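Hypothetical protein CG14615-PA (Drosophila melanogaster, PDB 1SQH) is of unproven function but may transfer acyl groups to the amino group of glycine. Local coordinates at residues Asp19-Leu24 with Gly74-Trp79; Glu175-Arg180 with Gly213-Asp218. All blocks are in the same frame, centred on the assembly; numbering follows the deposited sequence.

Interaction 1. Residues Asp19-Leu24 with Gly74-Trp79; sequences DELLDL and GNFRTW
N75 OD1 is gripped twice by R77, the residue whose guanidinium meets E20 at its edge across the contact. R77 N reaches that oxygen at 3.0 Å with an N-H...O angle of 155°, which makes N75 the N-cap of the weakly bonded helical turn at about 76-79. The R77 chain bends at chi3 (-101°), placing NE 2.9 Å from N75 OD1, on a lone pair in the amide plane. This turn packs against helix 15-29 within the DUF5645 region, a family of the acetyltransferase clan. With NE engaged, NH1 points to the E20 carboxylate. The pair is a salt bridge, but the 2.5 Å between R77 NH1 and E20 OE2 is unusually short and the hydrogen bond weak at 124°, so its exact length is doubtful.

F76 CE2 lies 3.3 Å above one face of the R77 guanidinium, offset toward its rim. E20 CB meets the F76 ring at its edge, 3.7 Å from F76 CZ, R77 CG lies over one face toward the rim, and L21 CD1 touches F76 CD1 at 3.9 Å. An alanine at E20 would keep the CB contact but would probably leave R77 NH1 without its charged mate, the guanidinium then tethered within the two segments through N75. Next along helix 15-29, L24 CD1 presses on the backbone of the turn, 3.4 Å from R77 CA.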
# COMPACT_ATOMS: atom_id res chain seq x y z
N ASP A 19 -0.10 13.97 -11.92
CA ASP A 19 1.32 14.27 -11.93
C ASP A 19 1.60 15.53 -11.12
O ASP A 19 2.55 15.58 -10.34
CB ASP A 19 1.82 14.41 -13.37
CG ASP A 19 2.15 13.06 -13.99
OD1 ASP A 19 2.02 12.93 -15.22
OD2 ASP A 19 2.56 12.13 -13.24
N GLU A 20 0.76 16.56 -11.29
CA GLU A 20 0.94 17.80 -10.53
C GLU A 20 0.70 17.52 -9.05
O GLU A 20 1.39 18.05 -8.19
CB GLU A 20 -0.04 18.87 -11.00
CG GLU A 20 0.33 19.56 -12.29
CD GLU A 20 -0.63 20.69 -12.62
OE1 GLU A 20 -1.51 20.50 -13.50
OE2 GLU A 20 -0.51 21.77 -11.99
N LEU A 21 -0.31 16.70 -8.77
CA LEU A 21 -0.63 16.35 -7.40
C LEU A 21 0.59 15.68 -6.75
O LEU A 21 0.91 15.93 -5.59
CB LEU A 21 -1.82 15.39 -7.37
CG LEU A 21 -2.37 15.03 -5.99
CD1 LEU A 21 -2.85 16.29 -5.25
CD2 LEU A 21 -3.50 14.03 -6.17
N LEU A 22 1.24 14.82 -7.53
CA LEU A 22 2.43 14.10 -7.08
C LEU A 22 3.57 15.05 -6.71
O LEU A 22 4.20 14.88 -5.66
CB LEU A 22 2.89 13.14 -8.18
CG LEU A 22 4.27 12.46 -8.04
CD1 LEU A 22 4.32 11.59 -6.80
CD2 LEU A 22 4.53 11.60 -9.28
N ASP A 23 3.86 16.04 -7.56
CA ASP A 23 4.94 16.97 -7.25
C ASP A 23 4.58 17.93 -6.12
O ASP A 23 5.46 18.42 -5.40
CB ASP A 23 5.37 17.77 -8.47
CG ASP A 23 6.61 18.60 -8.21
OD1 ASP A 23 7.68 18.00 -7.99
OD2 ASP A 23 6.51 19.85 -8.19
N LEU A 24 3.29 18.22 -5.97
CA LEU A 24 2.86 19.10 -4.90
C LEU A 24 3.21 18.46 -3.57
O LEU A 24 3.72 19.11 -2.67
CB LEU A 24 1.36 19.31 -4.93
CG LEU A 24 0.79 20.39 -5.83
CD1 LEU A 24 -0.72 20.45 -5.57
CD2 LEU A 24 1.45 21.73 -5.54
N GLY A 74 -13.05 23.20 -6.43
CA GLY A 74 -11.91 23.65 -5.64
C GLY A 74 -10.63 23.48 -6.44
O GLY A 74 -10.65 22.90 -7.53
N ASN A 75 -9.52 23.99 -5.92
CA ASN A 75 -8.24 23.86 -6.62
C ASN A 75 -7.41 22.82 -5.87
O ASN A 75 -6.99 23.05 -4.74
CB ASN A 75 -7.49 25.19 -6.66
CG ASN A 75 -6.39 25.19 -7.70
OD1 ASN A 75 -5.63 24.23 -7.81
ND2 ASN A 75 -6.30 26.26 -8.47
N PHE A 76 -7.16 21.68 -6.50
CA PHE A 76 -6.40 20.63 -5.84
C PHE A 76 -5.00 21.07 -5.44
O PHE A 76 -4.35 20.41 -4.63
CB PHE A 76 -6.35 19.36 -6.72
CG PHE A 76 -5.38 19.42 -7.86
CD1 PHE A 76 -4.03 19.10 -7.67
CD2 PHE A 76 -5.81 19.75 -9.15
CE1 PHE A 76 -3.13 19.10 -8.74
CE2 PHE A 76 -4.91 19.76 -10.23
CZ PHE A 76 -3.57 19.43 -10.02
N ARG A 77 -4.54 22.18 -5.99
CA ARG A 77 -3.21 22.70 -5.69
C ARG A 77 -3.07 23.48 -4.38
O ARG A 77 -2.02 23.42 -3.73
CB ARG A 77 -2.71 23.58 -6.83
CG ARG A 77 -2.43 22.86 -8.12
CD ARG A 77 -2.49 23.83 -9.30
NE ARG A 77 -3.76 23.73 -10.00
CZ ARG A 77 -3.95 23.00 -11.10
NH1 ARG A 77 -2.94 22.33 -11.63
NH2 ARG A 77 -5.16 22.92 -11.65
N THR A 78 -4.10 24.21 -3.98
CA THR A 78 -3.99 25.01 -2.77
C THR A 78 -3.84 24.19 -1.49
O THR A 78 -3.05 24.55 -0.62
CB THR A 78 -5.20 25.96 -2.61
OG1 THR A 78 -6.25 25.28 -1.93
CG2 THR A 78 -5.70 26.41 -3.96
N TRP A 79 -4.59 23.10 -1.36
CA TRP A 79 -4.52 22.27 -0.15
C TRP A 79 -4.17 20.81 -0.40
O TRP A 79 -4.16 20.00 0.53
CB TRP A 79 -5.86 22.31 0.60
CG TRP A 79 -6.40 23.68 0.90
CD1 TRP A 79 -7.63 24.17 0.56
CD2 TRP A 79 -5.75 24.71 1.66
NE1 TRP A 79 -7.78 25.45 1.05
CE2 TRP A 79 -6.65 25.80 1.73
CE3 TRP A 79 -4.50 24.82 2.27
CZ2 TRP A 79 -6.32 26.99 2.40
CZ3 TRP A 79 -4.18 26.01 2.94
CH2 TRP A 79 -5.09 27.07 2.99

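Interaction 2. Residues Glu175-Arg180 with Gly213-Asp218; sequences EIRRLR and GICRSD
R177 CG stands between the backbone N and the carbonyl carbon (chi1 67°), and C215 SG lies anti to its own carbonyl carbon (chi1 -65°), both side chains rising on the same face of the sheet. The R177 chain runs extended from CG to NE and turns at chi4 (74°); R177 NH2 thereby comes 3.8 Å from C215 SG, which lies obliquely to the guanidinium, with no hydrogen bond assigned. R177 NH1 bonds R178 O and forms a salt bridge with D183. Strand 174-177 is the edge of a four-stranded antiparallel sheet and runs against 211-216, consistent with the first two strands of a GNAT-like fold, joined through two helices.

E175 N gives to C215 O at 2.7 Å, and C215 N returns to E175 O at 2.8 Å. One hydrogen-bonded pair further, R177 N reaches G213 O at 3.1 Å and G213 N reaches R177 O at 2.8 Å. Between them, I176 and I214 form the non-hydrogen-bonded pair on the other face, where I176 CG2 and I214 CD1 are pressed to 3.4 Å, tighter than usual for two carbons. Just past the end of strand 174-177, L179 CD2 lies 3.6 Å from G213 CA, and a CB on G213 would collide with that methyl. The polar bonding between the segments is thus all main-chain, four bonds in two pairs, to which side chains add apolar contact and the R177-C215 approach.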
# COMPACT_ATOMS: atom_id res chain seq x y z
N GLU A 175 17.29 -21.46 -1.27
CA GLU A 175 17.61 -20.70 -2.48
C GLU A 175 16.68 -19.49 -2.56
O GLU A 175 15.55 -19.52 -2.06
CB GLU A 175 17.40 -21.56 -3.73
CG GLU A 175 18.57 -22.46 -4.10
CD GLU A 175 18.40 -23.07 -5.48
OE1 GLU A 175 17.38 -23.76 -5.69
OE2 GLU A 175 19.27 -22.85 -6.34
N ILE A 176 17.16 -18.41 -3.19
CA ILE A 176 16.35 -17.21 -3.33
C ILE A 176 16.10 -16.93 -4.80
O ILE A 176 16.99 -17.12 -5.63
CB ILE A 176 17.04 -15.94 -2.75
CG1 ILE A 176 18.31 -15.62 -3.54
CG2 ILE A 176 17.37 -16.15 -1.29
CD1 ILE A 176 19.39 -16.70 -3.49
N ARG A 177 14.89 -16.49 -5.12
CA ARG A 177 14.52 -16.17 -6.49
C ARG A 177 13.31 -15.26 -6.48
O ARG A 177 12.60 -15.18 -5.48
CB ARG A 177 14.19 -17.44 -7.27
CG ARG A 177 12.93 -18.14 -6.79
CD ARG A 177 12.57 -19.34 -7.68
NE ARG A 177 11.42 -20.08 -7.17
CZ ARG A 177 10.15 -19.66 -7.24
NH1 ARG A 177 9.87 -18.50 -7.82
NH2 ARG A 177 9.18 -20.39 -6.71
N ARG A 178 13.07 -14.57 -7.60
CA ARG A 178 11.90 -13.71 -7.71
C ARG A 178 10.73 -14.69 -7.76
O ARG A 178 10.87 -15.82 -8.25
CB ARG A 178 11.96 -12.90 -9.01
CG ARG A 178 10.78 -11.95 -9.22
CD ARG A 178 10.80 -11.33 -10.62
NE ARG A 178 9.77 -10.30 -10.77
CZ ARG A 178 9.47 -9.69 -11.91
NH1 ARG A 178 10.11 -10.00 -13.03
NH2 ARG A 178 8.52 -8.75 -11.93
N LEU A 179 9.59 -14.27 -7.24
CA LEU A 179 8.42 -15.14 -7.26
C LEU A 179 7.92 -15.26 -8.71
O LEU A 179 8.29 -14.47 -9.58
CB LEU A 179 7.33 -14.55 -6.37
CG LEU A 179 7.68 -14.41 -4.89
CD1 LEU A 179 6.58 -13.64 -4.17
CD2 LEU A 179 7.86 -15.80 -4.29
N ARG A 180 7.08 -16.26 -8.96
CA ARG A 180 6.51 -16.45 -10.28
C ARG A 180 5.01 -16.64 -10.07
O ARG A 180 4.56 -16.90 -8.95
CB ARG A 180 7.15 -17.66 -10.97
CG ARG A 180 7.34 -18.86 -10.07
CD ARG A 180 8.22 -19.94 -10.71
NE ARG A 180 9.59 -19.49 -10.93
CZ ARG A 180 10.66 -20.25 -10.69
NH1 ARG A 180 10.51 -21.48 -10.21
NH2 ARG A 180 11.88 -19.78 -10.94
N GLY A 213 11.38 -14.84 -3.02
CA GLY A 213 10.93 -16.05 -2.36
C GLY A 213 12.10 -16.91 -1.93
O GLY A 213 13.16 -16.89 -2.55
N ILE A 214 11.89 -17.65 -0.84
CA ILE A 214 12.90 -18.56 -0.31
C ILE A 214 12.40 -20.00 -0.51
O ILE A 214 11.35 -20.40 0.04
CB ILE A 214 13.12 -18.34 1.22
CG1 ILE A 214 13.57 -16.91 1.50
CG2 ILE A 214 14.17 -19.31 1.73
CD1 ILE A 214 14.98 -16.59 1.05
N CYS A 215 13.14 -20.80 -1.27
CA CYS A 215 12.75 -22.18 -1.50
C CYS A 215 13.84 -23.15 -1.05
O CYS A 215 15.02 -22.83 -1.10
CB CYS A 215 12.44 -22.42 -2.97
SG CYS A 215 11.01 -21.51 -3.58
N ARG A 216 13.42 -24.34 -0.62
CA ARG A 216 14.37 -25.36 -0.18
C ARG A 216 15.09 -25.87 -1.42
O ARG A 216 14.46 -26.15 -2.44
CB ARG A 216 13.64 -26.53 0.50
CG ARG A 216 12.55 -26.11 1.48
CD ARG A 216 12.28 -27.20 2.51
NE ARG A 216 13.22 -27.14 3.63
CZ ARG A 216 13.33 -28.06 4.58
NH1 ARG A 216 12.54 -29.13 4.57
NH2 ARG A 216 14.22 -27.90 5.56
N SER A 217 16.41 -25.97 -1.35
CA SER A 217 17.17 -26.46 -2.49
C SER A 217 16.68 -27.84 -2.92
O SER A 217 16.70 -28.18 -4.10
CB SER A 217 18.65 -26.51 -2.15
OG SER A 217 19.12 -25.20 -1.86
N ASP A 218 16.23 -28.64 -1.95
CA ASP A 218 15.72 -29.97 -2.24
C ASP A 218 14.38 -29.93 -2.97
O ASP A 218 14.32 -29.77 -4.19
CB ASP A 218 15.60 -30.79 -0.94
CG ASP A 218 14.96 -30.01 0.20
OD1 ASP A 218 15.51 -28.95 0.58
OD2 ASP A 218 13.91 -30.45 0.72

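How the interactions relate
Interaction 1 closes in the chain before interaction 2 opens, and the two lie on opposite sides of the molecular centre, their centres 43 Å apart and their nearest atoms about 21 Å apart, without touching. Helices 15-29 and 76-79 accompany the mixed eight-stranded sheet, lying close in sequence to its strands 10-12, 67-71 and 82-87; the pairing of 174-177 with 211-216 belongs to the separate four-stranded sheet. In both, a strand, two helices and further antiparallel strands follow in order, consistent with two acetyltransferase-like halves. The halves are not independent: strands 268-273 and 289-299, from the end of the chain, complete the mixed sheet. Interactions 1 and 2 thus belong to different sheets in distant parts of one chain.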